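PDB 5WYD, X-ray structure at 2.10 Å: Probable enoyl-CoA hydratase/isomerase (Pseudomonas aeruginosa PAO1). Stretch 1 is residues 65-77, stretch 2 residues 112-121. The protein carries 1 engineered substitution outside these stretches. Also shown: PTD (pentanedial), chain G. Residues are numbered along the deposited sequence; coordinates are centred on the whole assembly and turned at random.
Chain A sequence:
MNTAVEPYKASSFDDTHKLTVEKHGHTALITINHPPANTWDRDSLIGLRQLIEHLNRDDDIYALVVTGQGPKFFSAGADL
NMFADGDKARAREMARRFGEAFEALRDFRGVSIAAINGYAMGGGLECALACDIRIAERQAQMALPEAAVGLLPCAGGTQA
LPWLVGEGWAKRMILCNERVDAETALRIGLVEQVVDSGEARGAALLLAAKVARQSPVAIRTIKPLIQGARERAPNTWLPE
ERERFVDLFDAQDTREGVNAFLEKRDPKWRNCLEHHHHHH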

# COMPACT_ATOMS: atom_id res chain seq x y z
N VAL A 65 -30.82 -10.44 4.77
CA VAL A 65 -30.84 -10.72 6.21
C VAL A 65 -30.46 -12.18 6.41
O VAL A 65 -30.83 -13.04 5.60
N VAL A 66 -29.60 -12.43 7.40
CA VAL A 66 -29.22 -13.78 7.81
C VAL A 66 -29.43 -13.93 9.31
O VAL A 66 -28.93 -13.12 10.10
N THR A 67 -30.11 -15.01 9.72
CA THR A 67 -30.37 -15.27 11.13
C THR A 67 -30.20 -16.76 11.38
O THR A 67 -30.26 -17.57 10.46
N GLY A 68 -29.94 -17.11 12.64
CA GLY A 68 -29.77 -18.50 12.99
C GLY A 68 -31.08 -19.17 13.39
O GLY A 68 -31.86 -18.64 14.19
N GLN A 69 -31.31 -20.34 12.81
CA GLN A 69 -32.51 -21.10 13.13
C GLN A 69 -32.60 -21.34 14.64
O GLN A 69 -31.60 -21.64 15.31
N GLY A 70 -33.80 -21.15 15.19
CA GLY A 70 -34.01 -21.35 16.59
C GLY A 70 -33.52 -20.16 17.40
O GLY A 70 -32.70 -19.35 16.94
N PRO A 71 -34.04 -20.03 18.61
CA PRO A 71 -33.64 -18.91 19.48
C PRO A 71 -32.26 -19.06 20.07
O PRO A 71 -31.67 -18.08 20.53
N LYS A 72 -31.77 -20.28 20.19
CA LYS A 72 -30.59 -20.52 21.01
C LYS A 72 -29.29 -20.17 20.30
O LYS A 72 -28.40 -19.57 20.90
N PHE A 73 -29.14 -20.55 19.02
CA PHE A 73 -27.88 -20.37 18.29
C PHE A 73 -28.08 -19.54 17.03
O PHE A 73 -28.82 -19.96 16.13
N PHE A 74 -27.40 -18.39 16.93
CA PHE A 74 -27.32 -17.73 15.64
C PHE A 74 -26.47 -18.57 14.70
O PHE A 74 -26.94 -19.00 13.63
N SER A 75 -25.23 -18.84 15.10
CA SER A 75 -24.39 -19.73 14.33
C SER A 75 -23.26 -20.22 15.21
O SER A 75 -22.59 -19.42 15.87
N ALA A 76 -23.02 -21.53 15.16
CA ALA A 76 -21.98 -22.15 15.96
C ALA A 76 -20.65 -22.23 15.24
O ALA A 76 -19.67 -22.68 15.85
N GLY A 77 -20.57 -21.80 13.99
CA GLY A 77 -19.30 -21.95 13.34
C GLY A 77 -19.14 -23.30 12.68
O GLY A 77 -20.12 -23.99 12.34
N SER A 112 -26.35 -6.25 3.60
CA SER A 112 -26.53 -7.49 4.33
C SER A 112 -26.65 -7.12 5.80
O SER A 112 -25.86 -6.33 6.32
N ILE A 113 -27.68 -7.63 6.45
CA ILE A 113 -27.93 -7.35 7.85
C ILE A 113 -27.86 -8.69 8.56
O ILE A 113 -28.51 -9.65 8.15
N ALA A 114 -27.09 -8.74 9.63
CA ALA A 114 -26.92 -9.95 10.41
C ALA A 114 -27.79 -9.85 11.64
O ALA A 114 -27.57 -8.98 12.48
N ALA A 115 -28.77 -10.75 11.76
CA ALA A 115 -29.67 -10.77 12.90
C ALA A 115 -29.26 -11.90 13.83
O ALA A 115 -29.55 -13.07 13.55
N ILE A 116 -28.72 -11.54 14.98
CA ILE A 116 -28.17 -12.49 15.93
C ILE A 116 -29.25 -12.87 16.93
O ILE A 116 -29.52 -12.15 17.89
N ASN A 117 -29.87 -14.02 16.72
CA ASN A 117 -30.88 -14.48 17.65
C ASN A 117 -30.33 -15.49 18.64
O ASN A 117 -31.03 -15.81 19.60
N GLY A 118 -29.11 -15.96 18.46
CA GLY A 118 -28.55 -16.98 19.34
C GLY A 118 -27.05 -16.86 19.52
O GLY A 118 -26.46 -15.83 19.18
N TYR A 119 -26.44 -17.91 20.11
CA TYR A 119 -24.98 -17.90 20.26
C TYR A 119 -24.34 -17.79 18.90
O TYR A 119 -24.66 -18.57 18.00
N ALA A 120 -23.43 -16.84 18.77
CA ALA A 120 -22.63 -16.67 17.58
C ALA A 120 -21.18 -16.81 18.00
O ALA A 120 -20.60 -15.89 18.59
N MET A 121 -20.57 -17.93 17.65
CA MET A 121 -19.19 -18.12 18.04
C MET A 121 -18.44 -18.75 16.87
O MET A 121 -19.04 -19.36 15.99

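Strands 65-68 and 112-116 run side by side in parallel; because each is extended, its side chains alternate between the two faces of the sheet. Val65, Thr67, Ile113 and Ala115 share one face, Val66 and Ala114 the other. The backbone pins this register: Val66 N donates to Ile113 O (3.1 Å), and Ala115 N donates to Val66 O (2.9 Å).

On the first face the bumps are beta-branched and the hollow lies over Ala115. Val65, with chi1 t, sets CG2 4.2 Å from Ile113 CB and CG1 4.2 Å from Ala115 CB, so its two methyls meet two neighbours of the adjacent strand. Ile113 (m, t) stands beside Val65 CG2, and the single methyl of Ala115 meets CG1. Thr67, chi1 t, has a valine-like shape but carries a hydroxyl, and here that matters: Thr67 OG1 donates to Ala115 O at 3.0 Å, giving a polar partner within a buried region. On the opposite face the packing is lighter, with Val66 CG2 (chi1 m) 4.3 Å from Ala114 CB.

Beyond the strand, Asn117 plugs the opening between the stretches. Its CA-to-CB bond points sideways, but chi1 p and chi2 near -14° bring the amide closer to stretch 1. Asn117 ND2 donates to Gly68 O over a very short 2.4 Å, and Asn117 OD1 accepts a weak bond from Gly68 N at 3.1 Å. An amide suits this place because it offers both a donor and an acceptor to one residue's backbone. There is no space for a side chain at Gly68: an ideal CB would clash with Phe74 O.

Gly118 fits a tight spot because it has no side chain. Gly118 CA lies 3.0 Å from both Lys72 O and Phe74 N, and a CB would point into stretch 1 and clash with Phe73 N. The next residue then bonds across the gap, Tyr119 N donating to Lys72 O at 2.7 Å.

Phe74 is one of three large bumps, with Asn117 and Tyr119. With chi1 t, its buried ring occupies a hollow lined by Ala115, Ile116 and Ala120. Ile116 (m, t) places CG1 over one ring face and its CG2 3.8 Å from Phe74 CB; Ala115 O sits at the ring edge, 3.0 Å from Phe74 CD1; Ala120 CB approaches Phe74 CD2 at 3.7 Å. The single methyl of Ala120 lies against the ring.

An aromatic pair forms where the contact is partly exposed. Phe73 and Tyr119, both chi1 m, set their rings obliquely, with centroids 5.5 Å apart and planes at 38°; Phe73 CD2 is 3.8 Å from Tyr119 CB. Although the CA-to-CB bond of Lys72 points away, its long chain (t, m, t, p) reaches back, and Lys72 CE lies 3.4 Å from Tyr119 CE1. Its methylenes thus give the tyrosine ring an apolar neighbour. The bound pentanedial lies beside this pair, its O5 3.6 Å from Phe73 CZ.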

# COMPACT_ATOMS: atom_id res chain seq x y z
CB VAL A 65 -32.21 -10.40 6.84
CG1 VAL A 65 -32.25 -10.78 8.32
CG2 VAL A 65 -32.55 -8.92 6.64
CB VAL A 66 -27.78 -14.13 7.42
CG1 VAL A 66 -27.64 -14.12 5.94
CG2 VAL A 66 -26.83 -13.12 8.03
CB THR A 67 -31.78 -14.81 11.55
OG1 THR A 67 -31.90 -14.81 12.98
CG2 THR A 67 -32.83 -15.75 10.99
CB GLN A 69 -32.50 -22.42 12.36
CG GLN A 69 -33.70 -23.27 12.57
CD GLN A 69 -33.42 -24.37 13.56
OE1 GLN A 69 -32.26 -24.74 13.80
NE2 GLN A 69 -34.47 -24.90 14.16
CB PRO A 71 -34.72 -18.93 20.57
CG PRO A 71 -35.13 -20.35 20.64
CD PRO A 71 -35.04 -20.90 19.25
CB LYS A 72 -30.62 -21.97 21.48
CG LYS A 72 -29.97 -22.30 22.82
CD LYS A 72 -28.48 -22.09 22.90
CE LYS A 72 -27.96 -22.60 24.20
NZ LYS A 72 -27.89 -24.06 24.10
CB PHE A 73 -27.26 -21.71 17.88
CG PHE A 73 -26.91 -22.57 19.04
CD1 PHE A 73 -27.82 -23.44 19.56
CD2 PHE A 73 -25.66 -22.50 19.59
CE1 PHE A 73 -27.48 -24.25 20.62
CE2 PHE A 73 -25.31 -23.30 20.66
CZ PHE A 73 -26.22 -24.17 21.18
CB PHE A 74 -26.72 -16.34 15.80
CG PHE A 74 -26.30 -15.71 14.50
CD1 PHE A 74 -27.22 -14.97 13.76
CD2 PHE A 74 -25.02 -15.86 14.00
CE1 PHE A 74 -26.86 -14.40 12.55
CE2 PHE A 74 -24.67 -15.30 12.78
CZ PHE A 74 -25.59 -14.57 12.06
CB SER A 75 -23.84 -19.05 13.08
OG SER A 75 -23.12 -20.00 12.29
CB ALA A 76 -22.39 -23.58 16.34
CB SER A 112 -25.38 -8.47 4.06
OG SER A 112 -24.10 -7.93 4.40
CB ILE A 113 -29.32 -6.70 8.06
CG1 ILE A 113 -29.52 -5.50 7.16
CG2 ILE A 113 -29.47 -6.22 9.48
CD1 ILE A 113 -30.89 -5.01 7.30
CB ALA A 114 -25.47 -10.12 10.81
CB ALA A 115 -31.11 -10.95 12.41
CB ILE A 116 -26.94 -11.92 16.62
CG1 ILE A 116 -25.92 -11.46 15.57
CG2 ILE A 116 -26.36 -12.96 17.58
CD1 ILE A 116 -24.68 -10.84 16.13
CB ASN A 117 -32.09 -15.03 16.88
CG ASN A 117 -31.74 -16.17 15.94
OD1 ASN A 117 -30.57 -16.40 15.64
ND2 ASN A 117 -32.76 -16.91 15.51
CB TYR A 119 -24.43 -19.17 20.91
CG TYR A 119 -24.72 -19.29 22.34
CD1 TYR A 119 -25.99 -19.56 22.75
CD2 TYR A 119 -23.74 -19.14 23.29
CE1 TYR A 119 -26.28 -19.67 24.04
CE2 TYR A 119 -24.04 -19.25 24.62
CZ TYR A 119 -25.33 -19.53 24.98
OH TYR A 119 -25.69 -19.65 26.30
CB ALA A 120 -22.88 -15.33 16.92
CB MET A 121 -19.09 -18.95 19.33
CG MET A 121 -19.88 -18.32 20.51
SD MET A 121 -19.78 -19.29 22.01
CE MET A 121 -18.04 -19.13 22.37
C1 PTD G . -20.86 -23.04 25.77
C2 PTD G . -21.68 -24.07 24.99
C3 PTD G . -22.96 -24.31 25.80
C4 PTD G . -23.71 -25.49 25.24
C5 PTD G . -25.22 -25.38 25.52
O1 PTD G . -20.53 -23.32 26.88
O5 PTD G . -25.98 -24.98 24.67